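Local coordinates for alanine racemase (Actinobacillus succinogenes, PDB 3C3K), which adopts the two-lobed fold of the periplasmic binding protein-like family, in which a cleft between the lobes probably receives a small ligand, at residues 72-77 with 135-140. Numbering follows the deposited sequence.
Sequences DALSEL and AYQYAQ
Ala73 and Tyr136 show how two lobes of a binding-protein fold can meet through a methyl group laid on a ring. Tyr136, the N-cap residue of helix 137-152, has CG anti to its carbonyl carbon (chi1 -63°), which carries the ring across to residues 72-77. Ala73 CB sits over one face in a CH-pi contact, 4.2 Å from the ring centroid, 15° off the normal and shifted toward the rim. The backbone follows it, with Ala73 N 3.4 Å from Tyr136 CE2. The same methyl also reaches the carbonyl of the residue before the tyrosine, Ala73 CB lying 3.3 Å from Ala135 O. That oxygen accepts a hydrogen bond from a water at 2.6 Å, which in turn accepts one from Ser75 N. Next along, Leu74 and Gln137 run side by side, both with CG anti to the backbone N; Leu74 CD2 lies 3.3 Å from Gln137 OE1 at the amide end of the extended glutamine. Ser48 OG is hydrogen-bonded to both Tyr136 OH and Ala73 N, while Glu94 OE2 accepts hydrogen bonds from Leu74 N and Gln137 N. The contact thus links the loop between strand 68-70 and helix 77-84 in the six-stranded sheet's lobe to the start of helix 137-152, beyond strand 127-131 of the four-stranded sheet.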
ATOM      1  N   ASP B  72       4.331  14.147  -7.249  1.00 14.16           N
ATOM      2  CA  ASP B  72       3.093  14.797  -7.758  1.00 14.92           C
ATOM      3  C   ASP B  72       3.045  15.106  -9.240  1.00 14.17           C
ATOM      4  O   ASP B  72       4.084  15.061  -9.951  1.00 14.80           O
ATOM      5  CB  ASP B  72       2.865  16.097  -7.003  1.00 16.52           C
ATOM      6  CG  ASP B  72       2.273  15.879  -5.612  1.00 17.86           C
ATOM      7  OD1 ASP B  72       1.883  14.760  -5.318  1.00 19.48           O
ATOM      8  OD2 ASP B  72       2.091  16.890  -4.878  1.00 21.17           O
ATOM      9  N   ALA B  73       1.840  15.461  -9.717  1.00 12.96           N
ATOM     10  CA  ALA B  73       1.652  15.834 -11.115  1.00 14.02           C
ATOM     11  C   ALA B  73       2.657  16.916 -11.514  1.00 14.31           C
ATOM     12  O   ALA B  73       2.934  17.878 -10.740  1.00 14.69           O
ATOM     13  CB  ALA B  73       0.185  16.327 -11.378  1.00 13.90           C
ATOM     14  N   LEU B  74       3.210  16.736 -12.716  1.00 15.46           N
ATOM     15  CA  LEU B  74       4.229  17.615 -13.311  1.00 16.48           C
ATOM     16  C   LEU B  74       3.804  19.043 -13.303  1.00 16.11           C
ATOM     17  O   LEU B  74       4.614  19.907 -13.069  1.00 15.83           O
ATOM     18  CB  LEU B  74       4.462  17.193 -14.784  1.00 19.44           C
ATOM     19  CG  LEU B  74       5.582  17.848 -15.568  1.00 21.00           C
ATOM     20  CD1 LEU B  74       6.874  17.395 -14.966  1.00 21.30           C
ATOM     21  CD2 LEU B  74       5.450  17.405 -17.004  1.00 25.71           C
ATOM     22  N   SER B  75       2.503  19.311 -13.497  1.00 15.07           N
ATOM     23  CA  SER B  75       2.030  20.678 -13.576  1.00 16.53           C
ATOM     24  C   SER B  75       2.023  21.481 -12.235  1.00 18.37           C
ATOM     25  O   SER B  75       1.749  22.732 -12.185  1.00 18.34           O
ATOM     26  CB  SER B  75       0.608  20.632 -14.080  1.00 16.31           C
ATOM     27  OG  SER B  75      -0.212  20.005 -13.133  1.00 17.48           O
ATOM     28  N   GLU B  76       2.332  20.766 -11.158  1.00 18.35           N
ATOM     29  CA  GLU B  76       2.457  21.377  -9.845  1.00 17.69           C
ATOM     30  C   GLU B  76       3.816  22.054  -9.720  1.00 18.13           C
ATOM     31  O   GLU B  76       3.965  22.914  -8.885  1.00 17.73           O
ATOM     32  CB  GLU B  76       2.326  20.308  -8.754  1.00 18.25           C
ATOM     33  CG  GLU B  76       1.978  20.897  -7.366  1.00 19.15           C
ATOM     34  CD  GLU B  76       1.752  19.853  -6.294  1.00 19.73           C
ATOM     35  OE1 GLU B  76       2.664  18.983  -6.086  1.00 18.02           O
ATOM     36  OE2 GLU B  76       0.691  19.962  -5.627  1.00 20.79           O
ATOM     37  N   LEU B  77       4.819  21.606 -10.477  1.00 18.02           N
ATOM     38  CA  LEU B  77       6.163  22.136 -10.332  1.00 19.18           C
ATOM     39  C   LEU B  77       6.203  23.663 -10.448  1.00 19.31           C
ATOM     40  O   LEU B  77       6.703  24.306  -9.545  1.00 20.31           O
ATOM     41  CB  LEU B  77       7.132  21.456 -11.296  1.00 19.28           C
ATOM     42  CG  LEU B  77       8.093  20.357 -10.828  1.00 20.18           C
ATOM     43  CD1 LEU B  77       7.602  19.582  -9.724  1.00 19.06           C
ATOM     44  CD2 LEU B  77       8.557  19.474 -12.005  1.00 18.98           C
ATOM     45  N   ALA B 135      -4.521  14.446 -14.373  1.00 15.16           N
ATOM     46  CA  ALA B 135      -3.646  15.536 -13.940  1.00 14.64           C
ATOM     47  C   ALA B 135      -2.172  15.058 -14.056  1.00 14.21           C
ATOM     48  O   ALA B 135      -1.279  15.868 -14.276  1.00 14.19           O
ATOM     49  CB  ALA B 135      -3.971  15.950 -12.441  1.00 13.30           C
ATOM     50  N   TYR B 136      -1.926  13.739 -13.975  1.00 13.62           N
ATOM     51  CA  TYR B 136      -0.547  13.215 -14.094  1.00 14.84           C
ATOM     52  C   TYR B 136      -0.102  13.034 -15.530  1.00 16.55           C
ATOM     53  O   TYR B 136      -0.833  12.444 -16.371  1.00 16.21           O
ATOM     54  CB  TYR B 136      -0.389  11.935 -13.324  1.00 15.15           C
ATOM     55  CG  TYR B 136      -0.591  12.121 -11.830  1.00 16.16           C
ATOM     56  CD1 TYR B 136      -1.871  12.148 -11.263  1.00 16.62           C
ATOM     57  CD2 TYR B 136       0.518  12.269 -10.972  1.00 16.92           C
ATOM     58  CE1 TYR B 136      -2.034  12.359  -9.871  1.00 19.53           C
ATOM     59  CE2 TYR B 136       0.359  12.433  -9.600  1.00 13.94           C
ATOM     60  CZ  TYR B 136      -0.892  12.471  -9.048  1.00 17.65           C
ATOM     61  OH  TYR B 136      -1.028  12.656  -7.666  1.00 15.08           O
ATOM     62  N   GLN B 137       1.101  13.534 -15.834  1.00 16.74           N
ATOM     63  CA  GLN B 137       1.548  13.484 -17.228  1.00 17.63           C
ATOM     64  C   GLN B 137       1.723  12.017 -17.602  1.00 16.77           C
ATOM     65  O   GLN B 137       1.455  11.607 -18.736  1.00 16.32           O
ATOM     66  CB  GLN B 137       2.824  14.306 -17.489  1.00 16.29           C
ATOM     67  CG  GLN B 137       3.108  14.493 -18.974  1.00 19.89           C
ATOM     68  CD  GLN B 137       4.442  15.158 -19.308  1.00 21.80           C
ATOM     69  OE1 GLN B 137       4.438  16.239 -19.884  1.00 29.89           O
ATOM     70  NE2 GLN B 137       5.578  14.511 -18.982  1.00 22.20           N
ATOM     71  N   TYR B 138       2.115  11.182 -16.659  1.00 16.41           N
ATOM     72  CA  TYR B 138       2.226   9.818 -17.101  1.00 16.73           C
ATOM     73  C   TYR B 138       0.847   9.264 -17.526  1.00 15.92           C
ATOM     74  O   TYR B 138       0.772   8.451 -18.415  1.00 15.76           O
ATOM     75  CB  TYR B 138       2.896   8.912 -16.094  1.00 16.18           C
ATOM     76  CG  TYR B 138       2.304   8.898 -14.706  1.00 17.49           C
ATOM     77  CD1 TYR B 138       1.156   8.139 -14.388  1.00 19.02           C
ATOM     78  CD2 TYR B 138       2.972   9.555 -13.653  1.00 14.28           C
ATOM     79  CE1 TYR B 138       0.653   8.135 -13.040  1.00 16.81           C
ATOM     80  CE2 TYR B 138       2.488   9.544 -12.359  1.00 11.95           C
ATOM     81  CZ  TYR B 138       1.363   8.814 -12.058  1.00 15.58           C
ATOM     82  OH  TYR B 138       0.990   8.820 -10.711  1.00 18.94           O
ATOM     83  N   ALA B 139      -0.235   9.696 -16.892  1.00 16.30           N
ATOM     84  CA  ALA B 139      -1.524   9.138 -17.309  1.00 17.70           C
ATOM     85  C   ALA B 139      -1.903   9.678 -18.683  1.00 17.23           C
ATOM     86  O   ALA B 139      -2.548   8.973 -19.499  1.00 18.69           O
ATOM     87  CB  ALA B 139      -2.631   9.375 -16.272  1.00 17.32           C
ATOM     88  N   GLN B 140      -1.494  10.908 -18.961  1.00 17.03           N
ATOM     89  CA  GLN B 140      -1.735  11.522 -20.287  1.00 16.64           C
ATOM     90  C   GLN B 140      -0.924  10.780 -21.387  1.00 15.99           C
ATOM     91  O   GLN B 140      -1.439  10.472 -22.467  1.00 16.08           O
ATOM     92  CB  GLN B 140      -1.324  12.975 -20.234  1.00 17.27           C
ATOM     93  CG  GLN B 140      -2.251  13.904 -19.321  1.00 18.49           C
ATOM     94  CD  GLN B 140      -1.604  15.254 -19.150  1.00 17.82           C
ATOM     95  OE1 GLN B 140      -1.041  15.750 -20.079  1.00 19.11           O
ATOM     96  NE2 GLN B 140      -1.619  15.801 -17.959  1.00 20.50           N
TER
HETATM   97  O   HOH W   1       0.944  17.061 -14.855  1.00 12.78           O